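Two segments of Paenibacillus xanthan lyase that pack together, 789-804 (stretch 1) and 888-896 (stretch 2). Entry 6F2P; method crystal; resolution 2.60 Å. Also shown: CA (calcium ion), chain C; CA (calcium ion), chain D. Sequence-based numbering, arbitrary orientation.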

ATOM      1  N   ASN A 789       5.318  31.692 -26.749  1.00 28.43           N
ATOM      2  CA  ASN A 789       4.222  31.565 -27.709  1.00 35.92           C
ATOM      3  C   ASN A 789       3.272  30.418 -27.383  1.00 33.80           C
ATOM      4  O   ASN A 789       2.271  30.222 -28.071  1.00 34.03           O
ATOM      5  N   ALA A 790       3.605  29.646 -26.354  1.00 32.54           N
ATOM      6  CA  ALA A 790       2.813  28.482 -26.002  1.00 24.48           C
ATOM      7  C   ALA A 790       1.874  28.796 -24.855  1.00 28.49           C
ATOM      8  O   ALA A 790       2.170  29.635 -23.993  1.00 24.22           O
ATOM      9  N   SER A 791       0.734  28.118 -24.868  1.00 25.83           N
ATOM     10  CA  SER A 791      -0.227  28.185 -23.783  1.00 21.68           C
ATOM     11  C   SER A 791       0.445  27.781 -22.470  1.00 30.49           C
ATOM     12  O   SER A 791       1.025  26.697 -22.363  1.00 29.07           O
ATOM     13  N   GLY A 792       0.380  28.662 -21.479  1.00 26.77           N
ATOM     14  CA  GLY A 792       1.001  28.411 -20.194  1.00 23.96           C
ATOM     15  C   GLY A 792       2.503  28.628 -20.226  1.00 30.30           C
ATOM     16  O   GLY A 792       3.199  28.387 -19.238  1.00 38.96           O
ATOM     17  N   GLY A 793       3.005  29.076 -21.371  1.00 33.74           N
ATOM     18  CA  GLY A 793       4.421  29.356 -21.527  1.00 31.04           C
ATOM     19  C   GLY A 793       5.266  28.102 -21.601  1.00 30.53           C
ATOM     20  O   GLY A 793       6.491  28.168 -21.514  1.00 39.14           O
ATOM     21  N   LYS A 794       4.615  26.954 -21.760  1.00 27.85           N
ATOM     22  CA  LYS A 794       5.327  25.683 -21.830  1.00 26.58           C
ATOM     23  C   LYS A 794       4.733  24.767 -22.887  1.00 26.03           C
ATOM     24  O   LYS A 794       3.525  24.753 -23.110  1.00 34.72           O
ATOM     25  N   LYS A 795       5.594  24.001 -23.542  1.00 25.39           N
ATOM     26  CA  LYS A 795       5.144  22.987 -24.483  1.00 29.23           C
ATOM     27  C   LYS A 795       5.793  21.644 -24.121  1.00 32.39           C
ATOM     28  O   LYS A 795       6.813  21.608 -23.431  1.00 28.39           O
ATOM     29  N   LEU A 796       5.194  20.544 -24.571  1.00 31.55           N
ATOM     30  CA  LEU A 796       5.729  19.216 -24.282  1.00 26.67           C
ATOM     31  C   LEU A 796       6.344  18.602 -25.530  1.00 31.96           C
ATOM     32  O   LEU A 796       5.641  18.314 -26.504  1.00 31.11           O
ATOM     33  N   GLY A 797       7.660  18.407 -25.495  1.00 35.74           N
ATOM     34  CA  GLY A 797       8.381  17.864 -26.630  1.00 25.51           C
ATOM     35  C   GLY A 797       8.449  16.361 -26.545  1.00 25.67           C
ATOM     36  O   GLY A 797       9.122  15.814 -25.680  1.00 30.03           O
ATOM     37  N   PHE A 798       7.727  15.687 -27.431  1.00 29.20           N
ATOM     38  CA  PHE A 798       7.823  14.240 -27.528  1.00 29.79           C
ATOM     39  C   PHE A 798       9.209  13.924 -28.061  1.00 32.81           C
ATOM     40  O   PHE A 798       9.780  14.719 -28.805  1.00 39.76           O
ATOM     41  N   ASN A 799       9.746  12.770 -27.686  1.00 32.71           N
ATOM     42  CA  ASN A 799      11.043  12.333 -28.195  1.00 33.27           C
ATOM     43  C   ASN A 799      10.926  11.039 -28.978  1.00 33.11           C
ATOM     44  O   ASN A 799      11.908  10.323 -29.155  1.00 38.03           O
ATOM     45  N   ASN A 800       9.711  10.760 -29.440  1.00 31.35           N
ATOM     46  CA  ASN A 800       9.385   9.532 -30.151  1.00 32.66           C
ATOM     47  C   ASN A 800      10.331   9.212 -31.303  1.00 36.18           C
ATOM     48  O   ASN A 800      10.568  10.060 -32.169  1.00 33.45           O
ATOM     49  N   ASN A 801      10.859   7.981 -31.283  1.00 41.31           N
ATOM     50  CA  ASN A 801      11.886   7.493 -32.211  1.00 36.96           C
ATOM     51  C   ASN A 801      11.330   6.947 -33.499  1.00 35.27           C
ATOM     52  O   ASN A 801      11.936   7.096 -34.551  1.00 42.97           O
ATOM     53  N   ALA A 802      10.200   6.258 -33.399  1.00 35.42           N
ATOM     54  CA  ALA A 802       9.749   5.397 -34.479  1.00 40.12           C
ATOM     55  C   ALA A 802       8.240   5.215 -34.482  1.00 36.52           C
ATOM     56  O   ALA A 802       7.548   5.655 -33.568  1.00 39.80           O
ATOM     57  N   VAL A 803       7.741   4.560 -35.522  1.00 36.06           N
ATOM     58  CA  VAL A 803       6.321   4.283 -35.653  1.00 36.77           C
ATOM     59  C   VAL A 803       5.840   3.449 -34.464  1.00 36.24           C
ATOM     60  O   VAL A 803       6.594   2.639 -33.927  1.00 37.73           O
ATOM     61  N   ASP A 804       4.606   3.708 -34.035  1.00 34.65           N
ATOM     62  CA  ASP A 804       3.967   3.033 -32.905  1.00 40.51           C
ATOM     63  C   ASP A 804       4.424   3.505 -31.516  1.00 34.41           C
ATOM     64  O   ASP A 804       3.900   3.052 -30.494  1.00 32.37           O
ATOM     65  N   GLY A 888      12.409  13.966 -37.894  1.00 41.04           N
ATOM     66  CA  GLY A 888      12.081  12.678 -37.319  1.00 37.38           C
ATOM     67  C   GLY A 888      10.614  12.574 -36.952  1.00 38.39           C
ATOM     68  O   GLY A 888       9.744  13.066 -37.670  1.00 40.00           O
ATOM     69  N   TYR A 889      10.342  11.946 -35.816  1.00 39.20           N
ATOM     70  CA  TYR A 889       8.976  11.612 -35.444  1.00 31.97           C
ATOM     71  C   TYR A 889       8.485  12.371 -34.215  1.00 29.50           C
ATOM     72  O   TYR A 889       7.428  12.054 -33.667  1.00 24.06           O
ATOM     73  N   LYS A 890       9.243  13.373 -33.782  1.00 33.23           N
ATOM     74  CA  LYS A 890       8.904  14.088 -32.553  1.00 31.44           C
ATOM     75  C   LYS A 890       7.683  14.997 -32.685  1.00 35.30           C
ATOM     76  O   LYS A 890       6.970  14.973 -33.695  1.00 34.58           O
ATOM     77  N   LEU A 891       7.441  15.793 -31.651  1.00 33.22           N
ATOM     78  CA  LEU A 891       6.255  16.633 -31.619  1.00 28.73           C
ATOM     79  C   LEU A 891       6.365  17.632 -30.482  1.00 32.31           C
ATOM     80  O   LEU A 891       6.918  17.322 -29.423  1.00 36.03           O
ATOM     81  N   MET A 892       5.855  18.836 -30.713  1.00 25.25           N
ATOM     82  CA  MET A 892       5.779  19.850 -29.670  1.00 28.13           C
ATOM     83  C   MET A 892       4.320  20.085 -29.276  1.00 34.46           C
ATOM     84  O   MET A 892       3.644  20.946 -29.847  1.00 37.38           O
ATOM     85  N   LEU A 893       3.840  19.318 -28.301  1.00 30.96           N
ATOM     86  CA  LEU A 893       2.447  19.400 -27.861  1.00 27.88           C
ATOM     87  C   LEU A 893       2.229  20.510 -26.826  1.00 27.16           C
ATOM     88  O   LEU A 893       2.881  20.532 -25.782  1.00 28.93           O
ATOM     89  N   ASP A 894       1.312  21.429 -27.110  1.00 21.44           N
ATOM     90  CA  ASP A 894       1.052  22.531 -26.187  1.00 26.12           C
ATOM     91  C   ASP A 894      -0.093  22.190 -25.243  1.00 28.12           C
ATOM     92  O   ASP A 894       0.063  22.269 -24.025  1.00 28.10           O
ATOM     93  N   ASN A 895      -1.242  21.815 -25.805  1.00 27.19           N
ATOM     94  CA  ASN A 895      -2.399  21.470 -24.983  1.00 26.87           C
ATOM     95  C   ASN A 895      -3.486  20.695 -25.722  1.00 24.43           C
ATOM     96  O   ASN A 895      -3.365  20.413 -26.912  1.00 20.04           O
ATOM     97  N   PHE A 896      -4.538  20.343 -24.990  1.00 23.05           N
ATOM     98  CA  PHE A 896      -5.762  19.826 -25.578  1.00 20.40           C
ATOM     99  C   PHE A 896      -6.890  20.784 -25.217  1.00 27.80           C
ATOM    100  O   PHE A 896      -6.834  21.462 -24.190  1.00 26.95           O
TER

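Packing of 789-804 against 888-896 in Paenibacillus xanthan lyase, two antiparallel strands flanked by a calcium site and a tyrosine-lined loop. Ala790 lies beside the Asp894 carboxylate (CB to OD2, 3.6 Å). Ser791 (t) points toward stretch 2, and its N donates to Asp894 OD2 (2.6 Å). The other carboxylate oxygen, Asp894 OD1, binds a calcium ion at 2.3 Å; Ser791 O (2.3 Å), Lys794 O (2.4 Å) and Asp894 O (2.8 Å) join it, so the metal ties the turn to the strand and draws these oxygens together. Lys795 (p) lays its CE 3.5 Å from Met892 SD. Leu796 (t) meets Leu893 (t) on one sheet face, CB to CB 4.4 Å, above reciprocal backbone hydrogen bonds. Gly797 leaves room for Met892 (m), whose SD sits 3.7 Å from Gly797 CA; a CB here would clash with Met892 CE. Phe798 (m) shares the leucine face: Leu891 CD2 covers one ring face, 4.1 Å from the centroid, and Leu893 CD2 lies 3.7 Å from Phe798 CZ. Asn799 (m) starts away, but its OD1 accepts from Lys890 NZ (3.1 Å). A water bridges Asn800 O (2.9 Å) and Tyr889 N (2.5 Å). Asn801 (m) points away, its OD1 2.5 Å from a second calcium. Tyr889 (m) points toward stretch 1, with Ala802 CA over one ring face and Val803 CG2 4.1 Å from Tyr889 CE2.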

ATOM      1  CB  ASN A 789       4.764  31.346 -29.119  1.00 40.73           C
ATOM      2  CG  ASN A 789       5.597  32.499 -29.612  1.00 41.37           C
ATOM      3  OD1 ASN A 789       6.674  32.295 -30.175  1.00 37.20           O
ATOM      4  ND2 ASN A 789       5.102  33.723 -29.417  1.00 41.46           N
ATOM      5  CB  ALA A 790       3.709  27.323 -25.636  1.00 26.49           C
ATOM      6  CB  SER A 791      -1.387  27.243 -24.080  1.00 22.93           C
ATOM      7  OG  SER A 791      -2.507  27.529 -23.267  1.00 28.94           O
ATOM      8  CB  LYS A 794       5.316  24.981 -20.469  1.00 29.03           C
ATOM      9  CG  LYS A 794       6.051  25.727 -19.362  1.00 31.13           C
ATOM     10  CD  LYS A 794       5.957  24.983 -18.040  1.00 30.16           C
ATOM     11  CE  LYS A 794       6.760  25.689 -16.957  1.00 33.03           C
ATOM     12  NZ  LYS A 794       8.205  25.769 -17.316  1.00 30.66           N
ATOM     13  CB  LYS A 795       5.490  23.401 -25.914  1.00 26.67           C
ATOM     14  CG  LYS A 795       6.975  23.584 -26.150  1.00 28.15           C
ATOM     15  CD  LYS A 795       7.276  24.317 -27.449  1.00 27.84           C
ATOM     16  CE  LYS A 795       8.782  24.458 -27.640  1.00 26.15           C
ATOM     17  NZ  LYS A 795       9.135  25.580 -28.540  1.00 27.24           N
ATOM     18  CB  LEU A 796       4.646  18.287 -23.721  1.00 28.96           C
ATOM     19  CG  LEU A 796       5.184  16.957 -23.185  1.00 24.67           C
ATOM     20  CD1 LEU A 796       6.177  17.226 -22.078  1.00 24.94           C
ATOM     21  CD2 LEU A 796       4.077  16.035 -22.701  1.00 15.57           C
ATOM     22  CB  PHE A 798       6.780  13.680 -28.496  1.00 27.44           C
ATOM     23  CG  PHE A 798       5.380  13.680 -27.959  1.00 28.18           C
ATOM     24  CD1 PHE A 798       4.997  14.564 -26.954  1.00 30.31           C
ATOM     25  CD2 PHE A 798       4.440  12.790 -28.459  1.00 28.70           C
ATOM     26  CE1 PHE A 798       3.693  14.566 -26.461  1.00 22.04           C
ATOM     27  CE2 PHE A 798       3.135  12.780 -27.971  1.00 22.00           C
ATOM     28  CZ  PHE A 798       2.760  13.670 -26.970  1.00 21.35           C
ATOM     29  CB  ASN A 799      12.037  12.174 -27.053  1.00 29.11           C
ATOM     30  CG  ASN A 799      12.530  13.505 -26.541  1.00 33.94           C
ATOM     31  OD1 ASN A 799      13.038  14.322 -27.308  1.00 36.22           O
ATOM     32  ND2 ASN A 799      12.363  13.744 -25.242  1.00 33.07           N
ATOM     33  CB  ASN A 800       7.938   9.588 -30.636  1.00 35.22           C
ATOM     34  CG  ASN A 800       6.955   9.798 -29.496  1.00 35.13           C
ATOM     35  OD1 ASN A 800       7.269  10.472 -28.512  1.00 34.74           O
ATOM     36  ND2 ASN A 800       5.766   9.212 -29.615  1.00 30.10           N
ATOM     37  CB  ASN A 801      12.660   6.319 -31.602  1.00 35.62           C
ATOM     38  CG  ASN A 801      13.388   6.680 -30.347  1.00 41.84           C
ATOM     39  OD1 ASN A 801      13.248   6.002 -29.329  1.00 55.69           O
ATOM     40  ND2 ASN A 801      14.195   7.735 -30.407  1.00 40.42           N
ATOM     41  CB  ALA A 802      10.437   4.041 -34.376  1.00 40.91           C
ATOM     42  CB  VAL A 803       6.032   3.595 -37.009  1.00 30.81           C
ATOM     43  CG1 VAL A 803       4.607   3.084 -37.090  1.00 29.63           C
ATOM     44  CG2 VAL A 803       6.317   4.560 -38.142  1.00 27.51           C
ATOM     45  CB  ASP A 804       4.032   1.508 -33.048  1.00 45.06           C
ATOM     46  CG  ASP A 804       3.110   0.997 -34.132  1.00 50.66           C
ATOM     47  OD1 ASP A 804       2.092   1.672 -34.408  1.00 55.47           O
ATOM     48  OD2 ASP A 804       3.397  -0.072 -34.705  1.00 51.18           O
ATOM     49  CB  TYR A 889       8.861  10.111 -35.178  1.00 31.56           C
ATOM     50  CG  TYR A 889       9.202   9.223 -36.353  1.00 39.41           C
ATOM     51  CD1 TYR A 889      10.489   8.717 -36.523  1.00 38.96           C
ATOM     52  CD2 TYR A 889       8.234   8.868 -37.284  1.00 40.95           C
ATOM     53  CE1 TYR A 889      10.803   7.881 -37.592  1.00 34.40           C
ATOM     54  CE2 TYR A 889       8.537   8.038 -38.359  1.00 51.03           C
ATOM     55  CZ  TYR A 889       9.821   7.549 -38.509  1.00 49.45           C
ATOM     56  OH  TYR A 889      10.109   6.730 -39.579  1.00 40.32           O
ATOM     57  CB  LYS A 890      10.114  14.857 -32.021  1.00 33.46           C
ATOM     58  CG  LYS A 890      11.281  13.945 -31.670  1.00 37.88           C
ATOM     59  CD  LYS A 890      12.441  14.707 -31.048  1.00 35.41           C
ATOM     60  CE  LYS A 890      13.578  13.756 -30.706  1.00 31.49           C
ATOM     61  NZ  LYS A 890      14.636  14.435 -29.914  1.00 35.89           N
ATOM     62  CB  LEU A 891       5.015  15.760 -31.429  1.00 30.61           C
ATOM     63  CG  LEU A 891       3.630  16.402 -31.355  1.00 29.24           C
ATOM     64  CD1 LEU A 891       3.234  17.020 -32.691  1.00 32.96           C
ATOM     65  CD2 LEU A 891       2.606  15.364 -30.921  1.00 23.39           C
ATOM     66  CB  MET A 892       6.419  21.161 -30.141  1.00 31.43           C
ATOM     67  CG  MET A 892       7.939  21.143 -30.187  1.00 30.57           C
ATOM     68  SD  MET A 892       8.685  21.074 -28.543  1.00 31.58           S
ATOM     69  CE  MET A 892      10.276  20.358 -28.947  1.00 24.07           C
ATOM     70  CB  LEU A 893       2.012  18.045 -27.298  1.00 23.51           C
ATOM     71  CG  LEU A 893       0.606  17.861 -26.725  1.00 25.06           C
ATOM     72  CD1 LEU A 893      -0.469  18.246 -27.731  1.00 24.16           C
ATOM     73  CD2 LEU A 893       0.440  16.410 -26.297  1.00 28.69           C
ATOM     74  CB  ASP A 894       0.768  23.841 -26.943  1.00 25.27           C
ATOM     75  CG  ASP A 894       0.672  25.060 -26.012  1.00 31.83           C
ATOM     76  OD1 ASP A 894       0.923  24.909 -24.793  1.00 28.73           O
ATOM     77  OD2 ASP A 894       0.360  26.172 -26.500  1.00 21.63           O
ATOM     78  CB  ASN A 895      -2.992  22.718 -24.311  1.00 22.87           C
ATOM     79  CG  ASN A 895      -3.561  23.722 -25.307  1.00 28.29           C
ATOM     80  OD1 ASN A 895      -4.011  23.363 -26.394  1.00 28.18           O
ATOM     81  ND2 ASN A 895      -3.554  24.994 -24.924  1.00 29.96           N
ATOM     82  CB  PHE A 896      -6.105  18.443 -25.022  1.00 18.75           C
ATOM     83  CG  PHE A 896      -5.174  17.347 -25.462  1.00 23.35           C
ATOM     84  CD1 PHE A 896      -5.257  16.823 -26.740  1.00 20.51           C
ATOM     85  CD2 PHE A 896      -4.241  16.816 -24.582  1.00 22.48           C
ATOM     86  CE1 PHE A 896      -4.417  15.811 -27.147  1.00 22.94           C
ATOM     87  CE2 PHE A 896      -3.394  15.793 -24.982  1.00 28.54           C
ATOM     88  CZ  PHE A 896      -3.482  15.292 -26.270  1.00 25.91           C
TER
HETATM   89 CA    CA C1102       1.169  24.434 -22.594  1.00 24.30          CA
HETATM   90 CA    CA D1103      11.121   4.592 -29.204  1.00 41.69          CA
HETATM   91  O   HOH W   1      12.170  11.458 -34.200  1.00 35.39           O